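Tryptophan halogenase (Shewanella frigidimarina, PDB 2PYX) is probably a flavin-dependent halogenase that binds FAD and tryptophan or a related aromatic substrate, with likely monooxygenase activity. Local coordinates at residues Ile95-Asp100 with Thr274-Gln279; Leu251-Ala256 with Asn281-Asp286; Glu358-Ser363 with Leu410-Ser415; Gln402-Phe407 with Glu457-Ala462. All coordinates share one frame; numbering follows the deposited sequence. Where two conformers were deposited one is given.

In the fold
Interactions 1 and 2 both reach the same mixed sheet: interaction 1 pairs the end of strand 87-95 with strand 274-279, while interaction 2 spans from strand 282-288 to the start of strand 255-262. Interactions 3 and 4 are buried contacts that share helix 383-413. The chemistry changes with place. Interaction 1, partly buried, relies on backbone bonds and an indole; interaction 2, also partly buried, has no direct hydrogen bond and works through loose van der Waals approaches. Interaction 3 joins carboxylates to a histidine and a tyrosine, and interaction 4 sets an amide beside phenylalanines. Trp97, Trp283 and Tyr412 link the first three, Glu361 and Phe407 the last two.

Interaction 1 of 4, residues Ile95-Asp100 with Thr274-Gln279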
# COMPACT_ATOMS: atom_id res chain seq x y z
N ILE A 95 -5.24 -1.77 -16.88
CA ILE A 95 -5.71 -1.51 -18.23
C ILE A 95 -4.52 -1.70 -19.15
O ILE A 95 -3.47 -1.12 -18.92
CB ILE A 95 -6.30 -0.10 -18.30
CG1 ILE A 95 -7.42 0.04 -17.24
CG2 ILE A 95 -6.80 0.20 -19.69
CD1 ILE A 95 -7.85 1.44 -17.01
N ASN A 96 -4.71 -2.46 -20.24
CA ASN A 96 -3.73 -2.66 -21.28
C ASN A 96 -2.44 -3.35 -20.84
O ASN A 96 -1.43 -3.24 -21.49
CB ASN A 96 -3.42 -1.35 -22.02
CG ASN A 96 -4.61 -0.80 -22.77
OD1 ASN A 96 -5.59 -1.49 -22.97
ND2 ASN A 96 -4.53 0.48 -23.10
N TRP A 97 -2.51 -4.12 -19.77
CA TRP A 97 -1.33 -4.83 -19.29
C TRP A 97 -1.11 -6.14 -20.03
O TRP A 97 0.01 -6.65 -20.06
CB TRP A 97 -1.45 -5.14 -17.78
CG TRP A 97 -1.08 -4.02 -16.93
CD1 TRP A 97 -1.75 -2.87 -16.68
CD2 TRP A 97 0.12 -3.97 -16.14
NE1 TRP A 97 -1.03 -2.07 -15.81
CE2 TRP A 97 0.12 -2.74 -15.45
CE3 TRP A 97 1.19 -4.87 -15.97
CZ2 TRP A 97 1.16 -2.38 -14.61
CZ3 TRP A 97 2.22 -4.50 -15.10
CH2 TRP A 97 2.20 -3.27 -14.46
N CYS A 98 -2.17 -6.74 -20.54
CA CYS A 98 -2.07 -8.08 -21.10
C CYS A 98 -1.59 -8.20 -22.55
O CYS A 98 -0.91 -9.17 -22.90
CB CYS A 98 -3.40 -8.81 -21.02
SG CYS A 98 -4.02 -9.02 -19.36
N LYS A 99 -2.02 -7.24 -23.38
CA LYS A 99 -1.77 -7.35 -24.82
C LYS A 99 -1.28 -6.02 -25.36
O LYS A 99 -1.55 -4.98 -24.80
CB LYS A 99 -3.07 -7.72 -25.53
CG LYS A 99 -3.64 -9.11 -25.23
CD LYS A 99 -5.08 -9.15 -25.73
CE LYS A 99 -5.82 -10.44 -25.44
NZ LYS A 99 -7.30 -10.26 -25.74
N ASP A 100 -0.55 -6.08 -26.48
CA ASP A 100 -0.25 -4.87 -27.23
C ASP A 100 -1.59 -4.23 -27.61
O ASP A 100 -2.44 -4.93 -28.19
CB ASP A 100 0.55 -5.22 -28.47
CG ASP A 100 1.91 -5.74 -28.14
OD1 ASP A 100 2.66 -4.96 -27.54
OD2 ASP A 100 2.19 -6.89 -28.44
N THR A 274 -7.95 2.70 -7.94
CA THR A 274 -6.75 3.19 -8.63
C THR A 274 -6.71 2.57 -10.03
O THR A 274 -6.97 1.38 -10.19
CB THR A 274 -5.49 2.80 -7.87
OG1 THR A 274 -5.53 3.37 -6.56
CG2 THR A 274 -4.26 3.26 -8.61
N HIS A 275 -6.35 3.37 -11.05
CA HIS A 275 -6.13 2.84 -12.39
C HIS A 275 -4.64 2.78 -12.65
O HIS A 275 -3.87 3.66 -12.23
CB HIS A 275 -6.82 3.69 -13.43
CG HIS A 275 -8.31 3.60 -13.36
ND1 HIS A 275 -9.12 4.06 -14.38
CD2 HIS A 275 -9.13 3.07 -12.43
CE1 HIS A 275 -10.38 3.84 -14.05
NE2 HIS A 275 -10.42 3.25 -12.87
N SER A 276 -4.25 1.70 -13.31
CA SER A 276 -2.87 1.46 -13.70
C SER A 276 -2.94 1.06 -15.15
O SER A 276 -3.42 -0.02 -15.47
CB SER A 276 -2.30 0.30 -12.87
OG SER A 276 -1.09 -0.17 -13.42
N THR A 277 -2.44 1.92 -16.05
CA THR A 277 -2.55 1.69 -17.48
C THR A 277 -1.14 1.49 -18.01
O THR A 277 -0.30 2.40 -18.00
CB THR A 277 -3.25 2.88 -18.20
OG1 THR A 277 -4.52 3.13 -17.58
CG2 THR A 277 -3.45 2.56 -19.65
N ALA A 278 -0.89 0.31 -18.53
CA ALA A 278 0.42 -0.07 -19.04
C ALA A 278 0.77 0.76 -20.27
O ALA A 278 -0.11 1.07 -21.08
CB ALA A 278 0.50 -1.55 -19.38
N GLN A 279 2.06 1.09 -20.36
CA GLN A 279 2.65 1.90 -21.43
C GLN A 279 3.82 1.12 -22.03
O GLN A 279 4.15 0.01 -21.52
CB GLN A 279 3.09 3.25 -20.87
CG GLN A 279 2.03 4.02 -20.13
CD GLN A 279 0.87 4.43 -21.02
OE1 GLN A 279 1.08 4.86 -22.18
NE2 GLN A 279 -0.37 4.30 -20.51
O HOH W 1 -1.95 2.12 -22.94
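Trp97 and Ser276 meet through the indole N-H, which is shared between two oxygens of the serine: Trp97 NE1 lies 3.1 Å from Ser276 OG and 3.2 Å from Ser276 O, both weak, bent bonds. The methyl of Ala278 sits over one face of the same indole, its CB 3.8 Å from the centroid of the five-membered ring and only 10° off the ring normal, a clear CH-pi contact. With CG of Trp97 anti to its own carbonyl carbon (chi1 -82°), the indole sets off beside the backbone N, and the Ala278 methyl lies above its plane, shifted toward the rim of the whole ring system. Replacing Trp97 by a leucine would take away both N-H contacts with Ser276 and would probably open a gap under the methyl of Ala278.

Backbone bonds hold this arrangement in place. Ile95 N donates to Ser276 O at 2.9 Å, so this carbonyl receives a strong bond as well as a weak one. Ala278 N returns a bond to Ile95 O at 3.0 Å, and the CA of Thr277 approaches the same oxygen in a CA-H...O contact. This is a parallel bridge with Ile95 paired to Thr277, and their side chains lie on the same face of the sheet. Just beyond it the chain turns at Asn96, which has positive phi, and a water joins Asn96 ND2 to Ala278 O.

Strand 274-279 is thus flanked by strand 87-95 and, antiparallel, by strand 282-288. Trp97 packs between Phe94, Trp283, Trp423 and Tyr412 of helix 383-413, while helix 306-317 brings Tyr316 against Thr277.

Interaction 2 of 4, residues Leu251-Ala256 with Asn281-Asp286; sequences LFNDRA and NGWIWD
Asn281 begins the contact through its backbone, with its O 3.9 Å from Asn253 OD1; two oxygens meet here without a bond between them. OD1 is instead hydrogen-bonded to Tyr422 OH. Gly282 follows, its CA 4.2 Å from Asn253 OD1. The extended backbone here (phi 160°) belongs to a region that suits glycine, and a side chain at this position would project toward the Asn253 amide, which lies beside the bare backbone. Asn253 CB points toward strand 282-288, with CG anti to its own carbonyl carbon (chi1 -55°).

At Trp283 the indole presents its edge to that amide, Trp283 NE1 and Asn253 ND2 standing 4.5 Å apart. Both atoms are donors, so they do not bond to each other; each gives a hydrogen bond to the carboxylate of Glu358, NE1 to OE2 and ND2 to OE1. Glu358, together with Tyr422 at OD1, holds the turn of the amide, and it also anchors the indole N-H.

Two residues on, Trp285 puts CZ3, at the edge of its ring, 4.3 Å from Ala256 CB. This is a light apolar touch, and it is where the strand portion of 251-256 comes in.

There the backbones stay well apart, with Ala256 CA 9.1 Å from Ile284 CA, because strand 292-299 pairs antiparallel with both strand 255-262 and strand 282-288. Asp254 and Arg255 both face Tyr299 of that middle strand, forming a classic beta bulge. The contact is thus one across a shared neighbour in a mixed sheet, with the bulge where strand 255-262 begins.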
# COMPACT_ATOMS: atom_id res chain seq x y z
N LEU A 251 12.41 -5.44 -11.32
CA LEU A 251 11.30 -4.55 -11.71
C LEU A 251 11.65 -3.54 -12.79
O LEU A 251 10.74 -3.03 -13.42
CB LEU A 251 10.79 -3.80 -10.50
CG LEU A 251 10.20 -4.67 -9.39
CD1 LEU A 251 9.79 -3.82 -8.21
CD2 LEU A 251 9.06 -5.52 -9.87
N PHE A 252 12.93 -3.23 -12.96
CA PHE A 252 13.47 -2.30 -13.98
C PHE A 252 13.18 -0.84 -13.70
O PHE A 252 14.06 -0.00 -13.94
CB PHE A 252 12.98 -2.61 -15.40
CG PHE A 252 13.17 -4.02 -15.88
CD1 PHE A 252 14.11 -4.89 -15.31
CD2 PHE A 252 12.42 -4.46 -16.96
CE1 PHE A 252 14.22 -6.18 -15.81
CE2 PHE A 252 12.57 -5.71 -17.43
CZ PHE A 252 13.46 -6.57 -16.89
N ASN A 253 11.97 -0.53 -13.26
CA ASN A 253 11.54 0.88 -13.14
C ASN A 253 12.35 1.60 -12.10
O ASN A 253 12.42 1.18 -10.95
CB ASN A 253 10.07 0.94 -12.83
CG ASN A 253 9.28 0.21 -13.84
OD1 ASN A 253 9.44 0.46 -15.06
ND2 ASN A 253 8.39 -0.63 -13.39
N ASP A 254 12.85 2.76 -12.48
CA ASP A 254 13.67 3.58 -11.60
C ASP A 254 13.39 5.08 -11.80
O ASP A 254 14.19 5.92 -11.37
CB ASP A 254 15.17 3.28 -11.78
CG ASP A 254 15.68 3.53 -13.21
OD1 ASP A 254 14.90 3.98 -14.07
OD2 ASP A 254 16.89 3.27 -13.42
N ARG A 255 12.25 5.38 -12.40
CA ARG A 255 11.81 6.77 -12.61
C ARG A 255 10.33 6.89 -12.37
O ARG A 255 9.59 5.94 -12.59
CB ARG A 255 12.08 7.21 -14.04
CG ARG A 255 13.52 7.23 -14.44
CD ARG A 255 14.28 8.35 -13.83
NE ARG A 255 15.65 8.46 -14.35
CZ ARG A 255 16.71 7.82 -13.86
NH1 ARG A 255 16.60 6.98 -12.85
NH2 ARG A 255 17.92 8.04 -14.38
N ALA A 256 9.90 8.10 -12.00
CA ALA A 256 8.48 8.43 -12.01
C ALA A 256 8.36 9.88 -12.41
O ALA A 256 9.14 10.73 -12.00
CB ALA A 256 7.86 8.19 -10.66
N ASN A 281 6.99 1.42 -21.76
CA ASN A 281 8.15 1.30 -20.91
C ASN A 281 7.85 1.44 -19.43
O ASN A 281 8.74 1.83 -18.66
CB ASN A 281 9.24 2.28 -21.36
CG ASN A 281 9.76 1.93 -22.71
OD1 ASN A 281 10.39 0.91 -22.88
ND2 ASN A 281 9.50 2.77 -23.71
N GLY A 282 6.62 1.11 -19.05
CA GLY A 282 6.21 1.21 -17.66
C GLY A 282 4.69 1.26 -17.59
O GLY A 282 4.01 0.61 -18.36
N TRP A 283 4.17 2.02 -16.65
CA TRP A 283 2.73 2.12 -16.46
C TRP A 283 2.41 3.44 -15.82
O TRP A 283 3.24 4.04 -15.11
CB TRP A 283 2.20 0.93 -15.63
CG TRP A 283 2.78 0.84 -14.25
CD1 TRP A 283 3.98 0.26 -13.86
CD2 TRP A 283 2.17 1.34 -13.05
NE1 TRP A 283 4.14 0.41 -12.50
CE2 TRP A 283 3.04 1.05 -11.98
CE3 TRP A 283 0.98 2.01 -12.77
CZ2 TRP A 283 2.76 1.42 -10.66
CZ3 TRP A 283 0.66 2.32 -11.44
CH2 TRP A 283 1.56 2.02 -10.40
N ILE A 284 1.17 3.90 -16.05
CA ILE A 284 0.70 5.15 -15.51
C ILE A 284 -0.38 4.96 -14.45
O ILE A 284 -1.35 4.25 -14.70
CB ILE A 284 0.17 6.03 -16.64
CG1 ILE A 284 1.36 6.53 -17.44
CG2 ILE A 284 -0.62 7.20 -16.12
CD1 ILE A 284 0.99 7.33 -18.72
N TRP A 285 -0.14 5.53 -13.26
CA TRP A 285 -1.13 5.48 -12.17
C TRP A 285 -2.08 6.66 -12.31
O TRP A 285 -1.73 7.70 -12.90
CB TRP A 285 -0.50 5.49 -10.79
CG TRP A 285 -0.05 6.81 -10.27
CD1 TRP A 285 -0.84 7.84 -9.82
CD2 TRP A 285 1.30 7.22 -10.05
NE1 TRP A 285 -0.05 8.86 -9.33
CE2 TRP A 285 1.27 8.50 -9.47
CE3 TRP A 285 2.55 6.62 -10.28
CZ2 TRP A 285 2.44 9.19 -9.13
CZ3 TRP A 285 3.69 7.31 -9.97
CH2 TRP A 285 3.63 8.58 -9.40
N ASP A 286 -3.29 6.48 -11.80
CA ASP A 286 -4.30 7.52 -11.90
C ASP A 286 -5.14 7.34 -10.64
O ASP A 286 -5.84 6.34 -10.51
CB ASP A 286 -5.07 7.38 -13.21
CG ASP A 286 -6.01 8.55 -13.49
OD1 ASP A 286 -6.57 9.12 -12.51
OD2 ASP A 286 -6.22 8.85 -14.70

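Interaction 3 of 4, residues Glu358-Ser363 with Leu410-Ser415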
# COMPACT_ATOMS: atom_id res chain seq x y z
N GLU A 358 8.38 1.10 -6.86
CA GLU A 358 7.21 1.68 -7.52
C GLU A 358 5.91 1.38 -6.75
O GLU A 358 5.76 0.30 -6.13
CB GLU A 358 7.08 1.08 -8.93
CG GLU A 358 6.81 -0.42 -8.94
CD GLU A 358 7.08 -1.00 -10.28
OE1 GLU A 358 8.26 -1.11 -10.64
OE2 GLU A 358 6.08 -1.24 -11.01
N PRO A 359 4.94 2.29 -6.81
CA PRO A 359 3.67 2.15 -6.08
C PRO A 359 2.66 1.20 -6.71
O PRO A 359 1.45 1.33 -6.47
CB PRO A 359 3.13 3.58 -6.09
CG PRO A 359 3.67 4.16 -7.31
CD PRO A 359 5.03 3.60 -7.50
N LEU A 360 3.14 0.20 -7.46
CA LEU A 360 2.29 -0.83 -8.00
C LEU A 360 1.81 -1.63 -6.80
O LEU A 360 2.62 -2.13 -6.01
CB LEU A 360 3.07 -1.74 -8.93
CG LEU A 360 2.37 -2.87 -9.69
CD1 LEU A 360 1.28 -2.32 -10.53
CD2 LEU A 360 3.34 -3.64 -10.56
N GLU A 361 0.52 -1.74 -6.67
CA GLU A 361 -0.15 -2.39 -5.55
C GLU A 361 0.01 -1.64 -4.22
O GLU A 361 -0.32 -2.21 -3.16
CB GLU A 361 0.22 -3.86 -5.39
CG GLU A 361 -0.21 -4.69 -6.59
CD GLU A 361 -1.70 -4.94 -6.67
OE1 GLU A 361 -2.43 -4.60 -5.71
OE2 GLU A 361 -2.13 -5.47 -7.70
N ALA A 362 0.50 -0.39 -4.25
CA ALA A 362 0.43 0.50 -3.10
C ALA A 362 0.99 -0.14 -1.82
O ALA A 362 0.32 -0.23 -0.78
CB ALA A 362 -1.03 1.02 -2.92
N SER A 363 2.24 -0.55 -1.86
CA SER A 363 2.84 -1.20 -0.71
C SER A 363 3.31 -0.23 0.35
O SER A 363 3.51 -0.62 1.49
CB SER A 363 3.99 -2.13 -1.13
OG SER A 363 5.05 -1.41 -1.72
N LEU A 410 4.93 -10.55 -10.86
CA LEU A 410 3.88 -11.36 -11.50
C LEU A 410 3.07 -10.55 -12.51
O LEU A 410 2.66 -11.07 -13.53
CB LEU A 410 2.91 -11.90 -10.41
CG LEU A 410 1.77 -12.82 -10.91
CD1 LEU A 410 2.27 -14.07 -11.53
CD2 LEU A 410 0.81 -13.18 -9.75
N HIS A 411 2.77 -9.29 -12.18
CA HIS A 411 1.94 -8.44 -13.03
C HIS A 411 2.58 -8.29 -14.40
O HIS A 411 1.86 -8.17 -15.42
CB HIS A 411 1.74 -7.04 -12.45
CG HIS A 411 0.91 -6.99 -11.19
ND1 HIS A 411 1.30 -7.62 -10.02
CD2 HIS A 411 -0.25 -6.35 -10.91
CE1 HIS A 411 0.41 -7.33 -9.07
NE2 HIS A 411 -0.54 -6.57 -9.59
N TYR A 412 3.90 -8.25 -14.45
CA TYR A 412 4.63 -8.10 -15.71
C TYR A 412 4.85 -9.41 -16.42
O TYR A 412 4.78 -9.50 -17.65
CB TYR A 412 6.01 -7.47 -15.46
CG TYR A 412 5.97 -6.08 -14.90
CD1 TYR A 412 5.84 -4.99 -15.75
CD2 TYR A 412 6.05 -5.80 -13.54
CE1 TYR A 412 5.80 -3.73 -15.25
CE2 TYR A 412 6.04 -4.51 -13.05
CZ TYR A 412 5.90 -3.47 -13.92
OH TYR A 412 5.87 -2.18 -13.43
N VAL A 413 5.21 -10.44 -15.67
CA VAL A 413 5.73 -11.68 -16.30
C VAL A 413 4.72 -12.40 -17.14
O VAL A 413 5.07 -13.09 -18.10
CB VAL A 413 6.22 -12.71 -15.27
CG1 VAL A 413 6.63 -14.06 -15.99
CG2 VAL A 413 7.36 -12.21 -14.52
N ILE A 414 3.44 -12.29 -16.77
CA ILE A 414 2.38 -13.00 -17.47
C ILE A 414 1.66 -12.16 -18.54
O ILE A 414 0.63 -12.59 -19.11
CB ILE A 414 1.39 -13.66 -16.50
CG1 ILE A 414 0.60 -12.61 -15.73
CG2 ILE A 414 2.14 -14.60 -15.57
CD1 ILE A 414 -0.30 -13.21 -14.64
N SER A 415 2.21 -11.00 -18.85
CA SER A 415 1.75 -10.27 -20.03
C SER A 415 2.08 -11.02 -21.31
O SER A 415 3.02 -11.82 -21.36
CB SER A 415 2.43 -8.88 -20.10
OG SER A 415 1.87 -8.13 -21.19
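His411 and Leu360 carry most of this contact, with Tyr412 next. The CD2 methyl of Leu360 lies over one face of the His411 imidazole, toward its rim, and 3.8 Å from Tyr412 CE2, so one branch of the leucine fits between two successive helix residues.

At its edge the imidazole is held by Glu361: His411 NE2 donates to Glu361 OE2 at 2.7 Å, with an N-H...O angle of 154°, the oxygen accepting with its anti lone pair. The carboxylate oxygen lies close to the ring plane, and Glu361 is bent at chi2 (-73°), which turns CD back toward the histidine. ND1 is bonded to Phe407 O, one helical turn earlier, so both ring nitrogens have partners and the ring is fixed against rotation. OE2 is also gripped by His111 ND1. An alanine in place of Glu361 would probably leave His411 NE2 and His111 ND1 without their shared acceptor.

Tyr412 reaches Glu358 tip to tip. Tyr412 OH gives a hydrogen bond to Glu358 OE2 at 2.6 Å, on the syn lone pair, with the carboxylate and ring planes 85° apart.

Leu360 and Glu361 are the corners of a type II beta turn, closed by Ala362 N to Pro359 O at 3.0 Å, with Glu361 in the positive-phi position. The turn thus presents Glu361, predicted to bind tryptophan, to the end of helix 383-413, consistent with a halogenase substrate site.

Interaction 4 of 4, residues Gln402-Phe407 with Glu457-Ala462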
# COMPACT_ATOMS: atom_id res chain seq x y z
N GLN A 402 9.97 -10.18 0.06
CA GLN A 402 10.02 -11.20 -1.01
C GLN A 402 8.65 -11.30 -1.67
O GLN A 402 8.57 -11.40 -2.90
CB GLN A 402 10.50 -12.56 -0.49
CG GLN A 402 10.41 -13.70 -1.52
CD GLN A 402 10.91 -15.07 -1.00
OE1 GLN A 402 12.00 -15.52 -1.34
NE2 GLN A 402 10.08 -15.73 -0.19
N GLN A 403 7.58 -11.31 -0.89
CA GLN A 403 6.24 -11.41 -1.42
C GLN A 403 5.89 -10.21 -2.25
O GLN A 403 5.25 -10.36 -3.31
CB GLN A 403 5.21 -11.57 -0.32
CG GLN A 403 3.89 -12.02 -0.88
CD GLN A 403 2.74 -11.98 0.07
OE1 GLN A 403 2.48 -10.98 0.74
NE2 GLN A 403 1.94 -13.07 0.04
N ILE A 404 6.28 -9.01 -1.82
CA ILE A 404 5.95 -7.79 -2.57
C ILE A 404 6.66 -7.86 -3.92
O ILE A 404 6.07 -7.63 -4.97
CB ILE A 404 6.40 -6.54 -1.78
CG1 ILE A 404 5.47 -6.28 -0.61
CG2 ILE A 404 6.49 -5.35 -2.71
CD1 ILE A 404 6.04 -5.41 0.43
N ILE A 405 7.94 -8.20 -3.93
CA ILE A 405 8.68 -8.20 -5.18
C ILE A 405 8.08 -9.23 -6.15
O ILE A 405 7.85 -8.98 -7.35
CB ILE A 405 10.18 -8.41 -4.98
CG1 ILE A 405 10.79 -7.28 -4.15
CG2 ILE A 405 10.89 -8.52 -6.36
CD1 ILE A 405 10.57 -5.91 -4.72
N ASP A 406 7.77 -10.41 -5.61
CA ASP A 406 7.25 -11.47 -6.45
C ASP A 406 5.85 -11.11 -6.97
O ASP A 406 5.52 -11.36 -8.13
CB ASP A 406 7.15 -12.79 -5.67
CG ASP A 406 8.49 -13.44 -5.44
OD1 ASP A 406 9.54 -12.94 -5.91
OD2 ASP A 406 8.47 -14.53 -4.76
N PHE A 407 5.02 -10.55 -6.10
CA PHE A 407 3.66 -10.20 -6.49
C PHE A 407 3.67 -9.11 -7.56
O PHE A 407 2.95 -9.20 -8.56
CB PHE A 407 2.80 -9.79 -5.28
CG PHE A 407 1.36 -9.50 -5.63
CD1 PHE A 407 0.62 -10.40 -6.38
CD2 PHE A 407 0.76 -8.32 -5.24
CE1 PHE A 407 -0.72 -10.14 -6.70
CE2 PHE A 407 -0.58 -8.06 -5.54
CZ PHE A 407 -1.30 -8.97 -6.27
N GLU A 457 -0.10 -14.13 8.72
CA GLU A 457 -0.34 -12.72 8.48
C GLU A 457 0.40 -12.15 7.28
O GLU A 457 1.00 -11.09 7.33
CB GLU A 457 -0.02 -11.91 9.72
CG GLU A 457 -0.92 -12.23 10.88
CD GLU A 457 -0.36 -11.56 12.12
OE1 GLU A 457 0.70 -12.03 12.63
OE2 GLU A 457 -0.94 -10.53 12.50
N ALA A 458 0.29 -12.85 6.15
CA ALA A 458 0.88 -12.34 4.94
C ALA A 458 0.27 -11.01 4.53
O ALA A 458 -0.90 -10.73 4.76
CB ALA A 458 0.71 -13.32 3.83
N LEU A 459 1.07 -10.17 3.87
CA LEU A 459 0.56 -8.91 3.37
C LEU A 459 -0.48 -9.12 2.28
O LEU A 459 -1.53 -8.48 2.29
CB LEU A 459 1.69 -8.06 2.79
CG LEU A 459 2.42 -7.00 3.60
CD1 LEU A 459 3.15 -6.12 2.59
CD2 LEU A 459 1.53 -6.15 4.49
N PHE A 460 -0.16 -9.99 1.34
CA PHE A 460 -1.11 -10.37 0.28
C PHE A 460 -1.56 -11.81 0.49
O PHE A 460 -0.76 -12.73 0.50
CB PHE A 460 -0.47 -10.27 -1.12
CG PHE A 460 0.06 -8.91 -1.46
CD1 PHE A 460 -0.79 -7.90 -1.86
CD2 PHE A 460 1.43 -8.65 -1.42
CE1 PHE A 460 -0.27 -6.66 -2.18
CE2 PHE A 460 1.92 -7.42 -1.74
CZ PHE A 460 1.08 -6.42 -2.10
N PRO A 461 -2.90 -12.03 0.54
CA PRO A 461 -3.37 -13.40 0.59
C PRO A 461 -3.35 -14.01 -0.77
O PRO A 461 -3.20 -13.26 -1.78
CB PRO A 461 -4.82 -13.25 1.05
CG PRO A 461 -5.23 -11.98 0.58
CD PRO A 461 -4.00 -11.08 0.53
N ALA A 462 -3.54 -15.33 -0.80
CA ALA A 462 -3.57 -16.11 -2.03
C ALA A 462 -4.55 -15.47 -3.00
O ALA A 462 -4.31 -15.50 -4.18
CB ALA A 462 -3.95 -17.57 -1.77
O HOH W 2 3.72 -11.34 3.19
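Gln403 OE1 is gripped by two donors: Phe460 N at 2.9 Å, with an N-H...O angle of 161°, and a water at 2.8 Å. The water in turn accepts from Leu459 N, tying the preceding backbone N-H to the same oxygen. The other half of the amide works in the opposite sense, Gln403 NE2 donating to Phe460 O at 2.8 Å, on a lone pair in the carbonyl plane. One side chain therefore binds both the N and the O of a single residue, and its chain, with CG anti to the backbone N (chi1 -165°) and extended beyond, spans the gap to do it.

This pins the loop before helix 462-471 to helix 383-413. Phe465 of the former helix meets Phe407, and Phe407 also packs on Glu361, the predicted tryptophan-binding residue.

Phe460 folds its ring back against the helix. Phe407 CD2 stands over the centre of that ring, 3.6 Å from Phe460 CE1, while the ring planes make 45°. Ile404 CG1 approaches at the ring edge, 3.9 Å from Phe460 CE2, and Ile404 CD1 lies 3.7 Å from Leu459 CD1.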